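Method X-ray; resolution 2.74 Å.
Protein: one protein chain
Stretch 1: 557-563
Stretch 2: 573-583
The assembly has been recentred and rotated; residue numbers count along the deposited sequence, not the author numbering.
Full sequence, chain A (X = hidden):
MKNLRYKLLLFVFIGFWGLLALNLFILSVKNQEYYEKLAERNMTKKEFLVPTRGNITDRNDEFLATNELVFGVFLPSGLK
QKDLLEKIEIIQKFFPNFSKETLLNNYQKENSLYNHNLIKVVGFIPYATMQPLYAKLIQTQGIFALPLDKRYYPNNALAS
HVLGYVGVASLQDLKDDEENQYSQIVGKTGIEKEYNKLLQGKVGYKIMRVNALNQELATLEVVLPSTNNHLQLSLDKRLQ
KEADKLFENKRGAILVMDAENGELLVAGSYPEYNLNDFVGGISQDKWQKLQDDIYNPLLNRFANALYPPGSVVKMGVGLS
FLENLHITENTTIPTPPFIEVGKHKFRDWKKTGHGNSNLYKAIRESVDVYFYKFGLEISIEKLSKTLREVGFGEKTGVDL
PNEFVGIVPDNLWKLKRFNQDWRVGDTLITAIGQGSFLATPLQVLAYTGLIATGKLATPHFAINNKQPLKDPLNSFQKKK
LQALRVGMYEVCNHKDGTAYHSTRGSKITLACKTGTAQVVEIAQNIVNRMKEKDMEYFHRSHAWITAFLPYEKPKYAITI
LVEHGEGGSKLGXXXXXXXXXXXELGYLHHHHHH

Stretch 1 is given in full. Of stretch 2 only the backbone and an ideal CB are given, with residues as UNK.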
# COMPACT_ATOMS: atom_id res chain seq x y z
N ALA A 557 28.05 -18.10 8.99
CA ALA A 557 27.75 -19.52 8.95
C ALA A 557 26.76 -19.73 7.82
O ALA A 557 25.94 -18.85 7.53
CB ALA A 557 27.14 -19.98 10.27
N ILE A 558 26.84 -20.88 7.17
CA ILE A 558 25.92 -21.25 6.11
C ILE A 558 25.48 -22.67 6.36
O ILE A 558 26.29 -23.46 6.79
CB ILE A 558 26.61 -21.19 4.74
CG1 ILE A 558 27.15 -19.77 4.51
CG2 ILE A 558 25.65 -21.62 3.65
CD1 ILE A 558 27.85 -19.55 3.18
N THR A 559 24.22 -22.98 6.12
CA THR A 559 23.69 -24.31 6.37
C THR A 559 22.74 -24.66 5.24
O THR A 559 21.80 -23.92 4.94
CB THR A 559 22.95 -24.38 7.72
OG1 THR A 559 23.87 -24.23 8.81
CG2 THR A 559 22.24 -25.71 7.88
N ILE A 560 23.00 -25.80 4.60
CA ILE A 560 22.27 -26.19 3.39
C ILE A 560 21.74 -27.59 3.54
O ILE A 560 22.43 -28.47 4.04
CB ILE A 560 23.16 -26.13 2.13
CG1 ILE A 560 23.65 -24.70 1.91
CG2 ILE A 560 22.41 -26.60 0.89
CD1 ILE A 560 24.79 -24.57 0.93
N LEU A 561 20.50 -27.79 3.09
CA LEU A 561 19.85 -29.09 3.15
C LEU A 561 19.03 -29.37 1.89
O LEU A 561 18.05 -28.68 1.63
CB LEU A 561 18.92 -29.14 4.36
CG LEU A 561 17.98 -30.34 4.34
CD1 LEU A 561 18.64 -31.60 4.87
CD2 LEU A 561 16.77 -29.99 5.16
N VAL A 562 19.43 -30.39 1.11
CA VAL A 562 18.68 -30.75 -0.10
C VAL A 562 17.93 -32.06 0.10
O VAL A 562 18.54 -33.11 0.27
CB VAL A 562 19.58 -30.86 -1.35
CG1 VAL A 562 18.76 -31.33 -2.55
CG2 VAL A 562 20.23 -29.53 -1.67
N GLU A 563 16.61 -31.98 0.06
CA GLU A 563 15.80 -33.17 0.21
C GLU A 563 16.15 -34.18 -0.88
O GLU A 563 16.17 -33.84 -2.06
CB GLU A 563 14.30 -32.83 0.20
CG GLU A 563 13.81 -32.26 1.53
CD GLU A 563 12.32 -32.01 1.55
OE1 GLU A 563 11.63 -32.43 0.62
OE2 GLU A 563 11.83 -31.40 2.51
N UNK A 573 29.27 -27.97 -4.15
CA UNK A 573 29.20 -27.07 -5.30
C UNK A 573 28.25 -25.90 -5.07
O UNK A 573 28.38 -24.84 -5.69
CB UNK A 573 28.76 -27.85 -6.54
N UNK A 574 27.31 -26.11 -4.14
CA UNK A 574 26.33 -25.09 -3.78
C UNK A 574 26.88 -24.18 -2.69
O UNK A 574 26.67 -22.96 -2.73
CB UNK A 574 25.02 -25.74 -3.32
N UNK A 575 27.59 -24.75 -1.73
CA UNK A 575 28.26 -23.98 -0.68
C UNK A 575 29.24 -22.92 -1.24
O UNK A 575 29.22 -21.76 -0.81
CB UNK A 575 29.01 -24.94 0.25
N UNK A 576 30.10 -23.33 -2.17
CA UNK A 576 31.07 -22.41 -2.78
C UNK A 576 30.36 -21.25 -3.44
O UNK A 576 30.74 -20.09 -3.26
CB UNK A 576 31.94 -23.14 -3.80
N UNK A 577 29.31 -21.56 -4.19
CA UNK A 577 28.64 -20.55 -4.97
C UNK A 577 28.06 -19.45 -4.10
O UNK A 577 28.12 -18.27 -4.49
CB UNK A 577 27.54 -21.19 -5.81
N UNK A 578 27.53 -19.82 -2.93
CA UNK A 578 27.04 -18.84 -1.96
C UNK A 578 28.18 -18.08 -1.29
O UNK A 578 28.11 -16.85 -1.16
CB UNK A 578 26.19 -19.53 -0.90
N UNK A 579 29.24 -18.78 -0.88
CA UNK A 579 30.40 -18.14 -0.22
C UNK A 579 31.15 -17.16 -1.16
O UNK A 579 31.73 -16.17 -0.69
CB UNK A 579 31.37 -19.22 0.27
N UNK A 580 31.12 -17.46 -2.46
CA UNK A 580 31.66 -16.59 -3.50
C UNK A 580 30.80 -15.34 -3.74
O UNK A 580 31.33 -14.25 -3.98
CB UNK A 580 31.80 -17.38 -4.80
N UNK A 581 29.49 -15.52 -3.71
CA UNK A 581 28.55 -14.40 -3.82
C UNK A 581 28.75 -13.37 -2.68
O UNK A 581 28.62 -12.18 -2.88
CB UNK A 581 27.11 -14.93 -3.80
N UNK A 582 29.07 -13.85 -1.47
CA UNK A 582 29.37 -12.97 -0.33
C UNK A 582 30.71 -12.24 -0.53
O UNK A 582 30.93 -11.15 0.00
CB UNK A 582 29.40 -13.78 0.97
N UNK A 583 31.61 -12.88 -1.27
CA UNK A 583 32.91 -12.32 -1.61
C UNK A 583 32.71 -11.27 -2.68
O UNK A 583 33.13 -10.13 -2.53
CB UNK A 583 33.88 -13.40 -2.08

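The strand of stretch 1 presents I558, I560 and V562 to the helix of stretch 2, whose axis passes 9.6 Å away and runs roughly antiparallel to it, at 144°. The surface offered is purely aliphatic, with no charge, donor or acceptor among these three side chains, so apolar residues are expected wherever the helix faces it.

Position 573 has helical backbone angles, and an ideal CB there would have nothing of stretch 1 within 5.5 Å. Stretch 1 sets no demand, and many residues would fit; the deposited one is G573, which has no side chain to place.

At position 574 the CA-to-CB bond points toward the strand, and the ideal CB lies 4.4 Å from I560 CD1. V562 lies a little further along, so an apolar chain long enough to extend there would gain most; leucine, isoleucine and methionine are all plausible. The residue is L574. Its m, t rotamer carries CD1 to 4.1 Å from V562 CG2, while its CB packs 4.4 Å from I560 CD1, so one side chain touches two strand residues.

At position 575 the backbone comes closest to the strand, its CA lying 7.6 Å from I560 CA. Its CB points sideways, yet the ideal atom is still 4.3 Å from I560 CD1. A branched or flexible apolar chain could turn back toward I558. L575 does so: with chi1 t and chi2 p, its CD1 comes to 4.0 Å from I558 CG2. The backbone is close as well, with I560 CD1 3.9 Å from L575 N.

Position 576 points away from the strand and position 577 is out of its reach; stretch 1 cannot discriminate among residues at either. They are V576 and K577, whose extended chain stays out of the strand's reach, as suits a charged end.

Position 578 points toward the strand again, one helical turn after 574, its ideal CB 4.4 Å from I558 CD1. Leucine or methionine would suit this methyl-lined site. M578 is found, its CG 4.0 Å from I558 CD1; this early part of the chain makes the contact, and SD and CE run on past it.

Position 579 points sideways, with its ideal CB 4.6 Å from I558 CD1, so a small residue such as alanine or serine is reasonable, though others are not excluded. In S579, chi1 p lets OG donate a hydrogen bond to V576 O at 2.9 Å, satisfying the hydroxyl within the helix beside an apolar neighbour.

Positions 580 and 581 are out of reach, and polar chains are acceptable there. N580 is hydrogen-bonded elsewhere in the structure; K581 likewise makes no contact with the strand.

Position 582 points toward stretch 1, but its ideal CB has nothing of the strand within 5.5 Å. A longer apolar chain could bridge the gap; leucine or methionine would suit. L582 provides it: CD1 reaches 4.1 Å from I558 CD1.

Position 583 is again out of reach and unconstrained by stretch 1; Y583 makes no contact with stretch 1 and touches a crystal neighbour.

Stretch 2 (573-583) GLLVKMSNKLY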
# COMPACT_ATOMS: atom_id res chain seq x y z
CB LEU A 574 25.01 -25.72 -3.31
CG LEU A 574 24.24 -26.65 -4.26
CD1 LEU A 574 22.96 -27.13 -3.57
CD2 LEU A 574 23.90 -26.00 -5.60
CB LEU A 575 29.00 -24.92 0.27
CG LEU A 575 29.78 -24.27 1.42
CD1 LEU A 575 28.94 -23.29 2.23
CD2 LEU A 575 30.33 -25.36 2.34
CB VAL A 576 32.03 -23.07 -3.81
CG1 VAL A 576 33.00 -24.00 -3.11
CG2 VAL A 576 31.27 -23.80 -4.92
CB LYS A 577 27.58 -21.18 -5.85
CG LYS A 577 28.24 -21.91 -7.00
CD LYS A 577 27.28 -22.63 -7.90
CE LYS A 577 28.06 -23.48 -8.89
NZ LYS A 577 27.10 -24.09 -9.83
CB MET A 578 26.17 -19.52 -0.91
CG MET A 578 25.49 -18.59 0.07
SD MET A 578 24.48 -17.35 -0.74
CE MET A 578 22.95 -18.28 -0.92
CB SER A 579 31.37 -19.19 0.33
OG SER A 579 32.09 -19.80 -0.71
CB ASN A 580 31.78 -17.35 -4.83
CG ASN A 580 33.02 -18.23 -4.89
OD1 ASN A 580 33.85 -18.24 -3.98
ND2 ASN A 580 33.15 -18.97 -5.98
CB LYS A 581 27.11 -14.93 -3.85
CG LYS A 581 26.00 -13.89 -4.01
CD LYS A 581 26.10 -13.09 -5.30
CE LYS A 581 25.88 -13.94 -6.53
NZ LYS A 581 25.93 -13.05 -7.74
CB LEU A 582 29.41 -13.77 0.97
CG LEU A 582 28.11 -14.44 1.43
CD1 LEU A 582 28.36 -15.49 2.50
CD2 LEU A 582 27.10 -13.43 1.97
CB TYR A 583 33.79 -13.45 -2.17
CG TYR A 583 35.22 -13.09 -2.51
CD1 TYR A 583 36.15 -12.87 -1.51
CD2 TYR A 583 35.65 -13.00 -3.83
CE1 TYR A 583 37.46 -12.54 -1.81
CE2 TYR A 583 36.95 -12.68 -4.14
CZ TYR A 583 37.85 -12.45 -3.12
OH TYR A 583 39.15 -12.15 -3.42
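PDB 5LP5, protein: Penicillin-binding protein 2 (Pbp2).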